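PDB 3H1N: probable glutathione S-transferase, which probably catalyses the conjugation of glutathione to electrophilic substrates, as other members of the glutathione S-transferase family do. Local coordinates for residues 165-177 with 212-224. Residues are numbered along the deposited sequence; the frame is centred on the assembly and turned at random.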
loop_
_atom_site.group_PDB
_atom_site.type_symbol
_atom_site.label_atom_id
_atom_site.label_comp_id
_atom_site.label_asym_id
_atom_site.label_seq_id
_atom_site.Cartn_x
_atom_site.Cartn_y
_atom_site.Cartn_z
ATOM N N GLU B 165 2.179 -19.147 -0.927
ATOM C CA GLU B 165 2.179 -20.555 -1.309
ATOM C C GLU B 165 0.932 -20.939 -2.126
ATOM O O GLU B 165 1.024 -21.702 -3.096
ATOM C CB GLU B 165 2.311 -21.458 -0.078
ATOM C CG GLU B 165 2.483 -22.957 -0.410
ATOM C CD GLU B 165 3.833 -23.291 -1.035
ATOM O OE1 GLU B 165 4.706 -22.406 -1.075
ATOM O OE2 GLU B 165 4.029 -24.445 -1.495
ATOM N N GLN B 166 -0.221 -20.417 -1.721
ATOM C CA GLN B 166 -1.486 -20.684 -2.421
ATOM C C GLN B 166 -1.605 -19.912 -3.728
ATOM O O GLN B 166 -2.076 -20.454 -4.721
ATOM C CB GLN B 166 -2.707 -20.421 -1.519
ATOM C CG GLN B 166 -2.740 -21.258 -0.223
ATOM C CD GLN B 166 -2.287 -22.717 -0.414
ATOM O OE1 GLN B 166 -1.239 -23.126 0.100
ATOM N NE2 GLN B 166 -3.074 -23.495 -1.140
ATOM N N ALA B 167 -1.140 -18.662 -3.730
ATOM C CA ALA B 167 -1.110 -17.827 -4.934
ATOM C C ALA B 167 -0.301 -18.485 -6.054
ATOM O O ALA B 167 -0.610 -18.303 -7.239
ATOM C CB ALA B 167 -0.544 -16.452 -4.604
ATOM N N LEU B 168 0.725 -19.244 -5.659
ATOM C CA LEU B 168 1.586 -20.004 -6.579
ATOM C C LEU B 168 1.031 -21.365 -7.015
ATOM O O LEU B 168 1.686 -22.079 -7.776
ATOM C CB LEU B 168 2.974 -20.218 -5.955
ATOM C CG LEU B 168 3.846 -18.969 -5.820
ATOM C CD1 LEU B 168 4.998 -19.184 -4.835
ATOM C CD2 LEU B 168 4.364 -18.543 -7.186
ATOM N N ASP B 169 -0.153 -21.738 -6.537
ATOM C CA ASP B 169 -0.762 -23.022 -6.921
ATOM C C ASP B 169 -1.443 -22.923 -8.298
ATOM O O ASP B 169 -2.680 -22.869 -8.405
ATOM C CB ASP B 169 -1.742 -23.497 -5.840
ATOM C CG ASP B 169 -2.227 -24.923 -6.060
ATOM O OD1 ASP B 169 -1.574 -25.691 -6.804
ATOM O OD2 ASP B 169 -3.270 -25.271 -5.469
ATOM N N ARG B 170 -0.607 -22.885 -9.333
ATOM C CA ARG B 170 -1.024 -22.786 -10.735
ATOM C C ARG B 170 0.118 -23.350 -11.571
ATOM O O ARG B 170 1.256 -23.366 -11.102
ATOM C CB ARG B 170 -1.257 -21.328 -11.117
ATOM C CG ARG B 170 0.015 -20.464 -11.092
ATOM C CD ARG B 170 -0.309 -18.973 -11.223
ATOM N NE ARG B 170 -1.023 -18.478 -10.051
ATOM C CZ ARG B 170 -2.217 -17.894 -10.082
ATOM N NH1 ARG B 170 -2.847 -17.711 -11.233
ATOM N NH2 ARG B 170 -2.776 -17.483 -8.956
ATOM N N PRO B 171 -0.162 -23.804 -12.811
ATOM C CA PRO B 171 0.970 -24.307 -13.595
ATOM C C PRO B 171 1.927 -23.182 -13.995
ATOM O O PRO B 171 1.515 -22.022 -14.101
ATOM C CB PRO B 171 0.306 -24.918 -14.837
ATOM C CG PRO B 171 -1.032 -24.294 -14.924
ATOM C CD PRO B 171 -1.451 -23.980 -13.515
ATOM N N GLY B 172 3.200 -23.516 -14.168
ATOM C CA GLY B 172 4.148 -22.567 -14.740
ATOM C C GLY B 172 5.227 -22.040 -13.815
ATOM O O GLY B 172 6.187 -21.417 -14.284
ATOM N N GLY B 173 5.053 -22.251 -12.508
ATOM C CA GLY B 173 6.065 -21.897 -11.521
ATOM C C GLY B 173 6.232 -20.408 -11.231
ATOM O O GLY B 173 7.274 -20.001 -10.701
ATOM N N TRP B 174 5.217 -19.605 -11.563
ATOM C CA TRP B 174 5.208 -18.172 -11.262
ATOM C C TRP B 174 3.885 -17.745 -10.606
ATOM O O TRP B 174 2.951 -18.541 -10.468
ATOM C CB TRP B 174 5.440 -17.329 -12.524
ATOM C CG TRP B 174 6.741 -17.559 -13.249
ATOM C CD1 TRP B 174 6.900 -18.098 -14.494
ATOM C CD2 TRP B 174 8.061 -17.245 -12.776
ATOM N NE1 TRP B 174 8.240 -18.143 -14.829
ATOM C CE2 TRP B 174 8.973 -17.631 -13.789
ATOM C CE3 TRP B 174 8.564 -16.685 -11.592
ATOM C CZ2 TRP B 174 10.357 -17.463 -13.658
ATOM C CZ3 TRP B 174 9.948 -16.526 -11.457
ATOM C CH2 TRP B 174 10.826 -16.916 -12.486
ATOM N N LEU B 175 3.812 -16.476 -10.219
ATOM C CA LEU B 175 2.619 -15.929 -9.580
ATOM C C LEU B 175 1.462 -15.701 -10.555
ATOM O O LEU B 175 0.299 -15.592 -10.139
ATOM C CB LEU B 175 2.961 -14.621 -8.859
ATOM C CG LEU B 175 3.733 -14.753 -7.535
ATOM C CD1 LEU B 175 4.307 -13.381 -7.124
ATOM C CD2 LEU B 175 2.863 -15.323 -6.426
ATOM N N THR B 176 1.783 -15.599 -11.843
ATOM C CA THR B 176 0.776 -15.299 -12.877
ATOM C C THR B 176 0.726 -16.382 -13.950
ATOM O O THR B 176 1.555 -17.301 -13.967
ATOM C CB THR B 176 1.037 -13.925 -13.560
ATOM O OG1 THR B 176 2.113 -14.045 -14.501
ATOM C CG2 THR B 176 1.389 -12.879 -12.523
ATOM N N ASP B 177 -0.239 -16.264 -14.857
ATOM C CA ASP B 177 -0.383 -17.231 -15.948
ATOM C C ASP B 177 0.247 -16.703 -17.239
ATOM O O ASP B 177 0.099 -17.310 -18.300
ATOM C CB ASP B 177 -1.866 -17.583 -16.154
ATOM C CG ASP B 177 -2.564 -17.970 -14.850
ATOM O OD1 ASP B 177 -2.274 -19.064 -14.303
ATOM O OD2 ASP B 177 -3.401 -17.171 -14.362
ATOM N N ARG B 212 6.533 -24.389 -2.866
ATOM C CA ARG B 212 6.356 -23.567 -4.079
ATOM C C ARG B 212 6.990 -22.188 -3.913
ATOM O O ARG B 212 7.692 -21.713 -4.814
ATOM C CB ARG B 212 4.888 -23.443 -4.500
ATOM C CG ARG B 212 4.215 -24.762 -4.882
ATOM C CD ARG B 212 2.868 -24.520 -5.562
ATOM N NE ARG B 212 1.840 -24.169 -4.590
ATOM C CZ ARG B 212 1.075 -25.053 -3.949
ATOM N NH1 ARG B 212 1.213 -26.353 -4.173
ATOM N NH2 ARG B 212 0.168 -24.637 -3.079
ATOM N N LEU B 213 6.770 -21.574 -2.749
ATOM C CA LEU B 213 7.385 -20.292 -2.413
ATOM C C LEU B 213 8.914 -20.362 -2.437
ATOM O O LEU B 213 9.573 -19.472 -2.958
ATOM C CB LEU B 213 6.909 -19.802 -1.037
ATOM C CG LEU B 213 7.509 -18.504 -0.481
ATOM C CD1 LEU B 213 7.200 -17.317 -1.395
ATOM C CD2 LEU B 213 6.963 -18.233 0.914
HETATM N N MSE B 214 9.475 -21.406 -1.849
HETATM C CA MSE B 214 10.923 -21.562 -1.824
HETATM C C MSE B 214 11.478 -21.916 -3.209
HETATM O O MSE B 214 12.588 -21.502 -3.570
HETATM C CB MSE B 214 11.343 -22.559 -0.736
HETATM C CG MSE B 214 10.878 -22.128 0.683
HETATM SE SE MSE B 214 11.191 -20.229 1.161
HETATM C CE MSE B 214 13.131 -20.348 1.189
ATOM N N ALA B 215 10.701 -22.665 -3.987
ATOM C CA ALA B 215 11.037 -22.900 -5.387
ATOM C C ALA B 215 11.066 -21.584 -6.166
ATOM O O ALA B 215 11.985 -21.353 -6.949
ATOM C CB ALA B 215 10.070 -23.888 -6.030
ATOM N N LEU B 216 10.070 -20.728 -5.942
ATOM C CA LEU B 216 10.022 -19.426 -6.607
ATOM C C LEU B 216 11.241 -18.591 -6.243
ATOM O O LEU B 216 11.893 -18.017 -7.120
ATOM C CB LEU B 216 8.739 -18.671 -6.264
ATOM C CG LEU B 216 8.748 -17.328 -7.015
ATOM C CD1 LEU B 216 7.585 -17.181 -7.947
ATOM C CD2 LEU B 216 8.913 -16.128 -6.092
ATOM N N HIS B 217 11.550 -18.551 -4.947
ATOM C CA HIS B 217 12.685 -17.804 -4.430
ATOM C C HIS B 217 13.985 -18.235 -5.119
ATOM O O HIS B 217 14.758 -17.385 -5.589
ATOM C CB HIS B 217 12.776 -17.982 -2.907
ATOM C CG HIS B 217 14.027 -17.428 -2.310
ATOM N ND1 HIS B 217 15.106 -18.222 -1.977
ATOM C CD2 HIS B 217 14.391 -16.158 -2.021
ATOM C CE1 HIS B 217 16.071 -17.464 -1.487
ATOM N NE2 HIS B 217 15.663 -16.208 -1.508
ATOM N N ALA B 218 14.195 -19.546 -5.198
ATOM C CA ALA B 218 15.388 -20.106 -5.828
ATOM C C ALA B 218 15.419 -19.821 -7.332
ATOM O O ALA B 218 16.485 -19.609 -7.898
ATOM C CB ALA B 218 15.482 -21.594 -5.569
ATOM N N ARG B 219 14.247 -19.827 -7.962
ATOM C CA ARG B 219 14.137 -19.625 -9.399
ATOM C C ARG B 219 14.582 -18.200 -9.766
ATOM O O ARG B 219 15.364 -18.001 -10.697
ATOM C CB ARG B 219 12.695 -19.888 -9.850
ATOM C CG ARG B 219 12.545 -20.126 -11.340
ATOM C CD ARG B 219 11.101 -20.440 -11.760
ATOM N NE ARG B 219 11.043 -20.663 -13.208
ATOM C CZ ARG B 219 9.927 -20.840 -13.913
ATOM N NH1 ARG B 219 8.744 -20.809 -13.312
ATOM N NH2 ARG B 219 9.994 -21.019 -15.230
ATOM N N VAL B 220 14.086 -17.216 -9.019
ATOM C CA VAL B 220 14.461 -15.825 -9.254
ATOM C C VAL B 220 15.939 -15.588 -8.996
ATOM O O VAL B 220 16.601 -14.870 -9.750
ATOM C CB VAL B 220 13.645 -14.859 -8.381
ATOM C CG1 VAL B 220 14.136 -13.405 -8.582
ATOM C CG2 VAL B 220 12.175 -14.972 -8.718
ATOM N N ALA B 221 16.441 -16.178 -7.915
ATOM C CA ALA B 221 17.844 -16.078 -7.558
ATOM C C ALA B 221 18.751 -16.533 -8.701
ATOM O O ALA B 221 19.851 -16.007 -8.850
ATOM C CB ALA B 221 18.130 -16.888 -6.308
ATOM N N GLU B 222 18.269 -17.486 -9.507
ATOM C CA GLU B 222 19.024 -18.065 -10.630
ATOM C C GLU B 222 18.790 -17.432 -12.013
ATOM O O GLU B 222 19.403 -17.839 -12.984
ATOM C CB GLU B 222 18.740 -19.573 -10.742
ATOM C CG GLU B 222 18.999 -20.372 -9.477
ATOM C CD GLU B 222 20.470 -20.442 -9.127
ATOM O OE1 GLU B 222 21.286 -20.719 -10.037
ATOM O OE2 GLU B 222 20.812 -20.210 -7.944
ATOM N N LEU B 223 17.893 -16.454 -12.115
ATOM C CA LEU B 223 17.602 -15.834 -13.411
ATOM C C LEU B 223 18.858 -15.256 -14.058
ATOM O O LEU B 223 19.587 -14.502 -13.406
ATOM C CB LEU B 223 16.555 -14.725 -13.230
ATOM C CG LEU B 223 15.132 -15.222 -13.007
ATOM C CD1 LEU B 223 14.224 -14.027 -12.658
ATOM C CD2 LEU B 223 14.609 -15.981 -14.225
ATOM N N PRO B 224 19.141 -15.632 -15.327
ATOM C CA PRO B 224 20.330 -15.088 -16.005
ATOM C C PRO B 224 20.301 -13.552 -16.067
ATOM O O PRO B 224 21.344 -12.915 -15.970
ATOM C CB PRO B 224 20.237 -15.693 -17.406
ATOM C CG PRO B 224 19.513 -16.974 -17.203
ATOM C CD PRO B 224 18.480 -16.664 -16.151
#
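Glu165 meets the first turn of helix 211-221 with both carboxylate oxygens: OE2 takes the backbone N of Arg212 at 2.9 Å through its syn lone pair, and OE1 takes the N of Leu213 at 2.8 Å. The first-turn N-H groups of a helix lack acceptors within it, so a buried carboxylate suits this place, and the positive end of the helix dipole probably stabilises its charge. Arg212 returns the grip: bent at chi3 (-77°), it brings NE (3.0 Å) and NH2 (3.1 Å) to the carbonyl O of Glu165, near the C-terminal end of helix 142-167. Asp169 stacks on the Arg212 guanidinium, OD1 facing NH1 from outside its plane, by charge attraction alone; its stronger partner is Arg66 of the second subunit.

At the other end, Arg219 is long enough to lay its guanidinium on one face of the Trp174 indole, centres 3.8 Å apart, while NH1 donates in plane to Gly172 O at 2.8 Å, and weakly to Gly173 O. Positive phi favours glycine at both positions.

Between these polar ends, leucines fill the buried apolar stretch: Leu216 CD1 meets Leu168 CD2 at 3.6 Å and also Trp174 CE3. Separately, Val220 CG2 meets the indole edge.

Within the all-helical C-terminal domain, charge and backbone bonds thus join one helix end to another helix start, while cation-pi stacking and leucine packing hold the loop that follows helix 142-167 against helix 211-221.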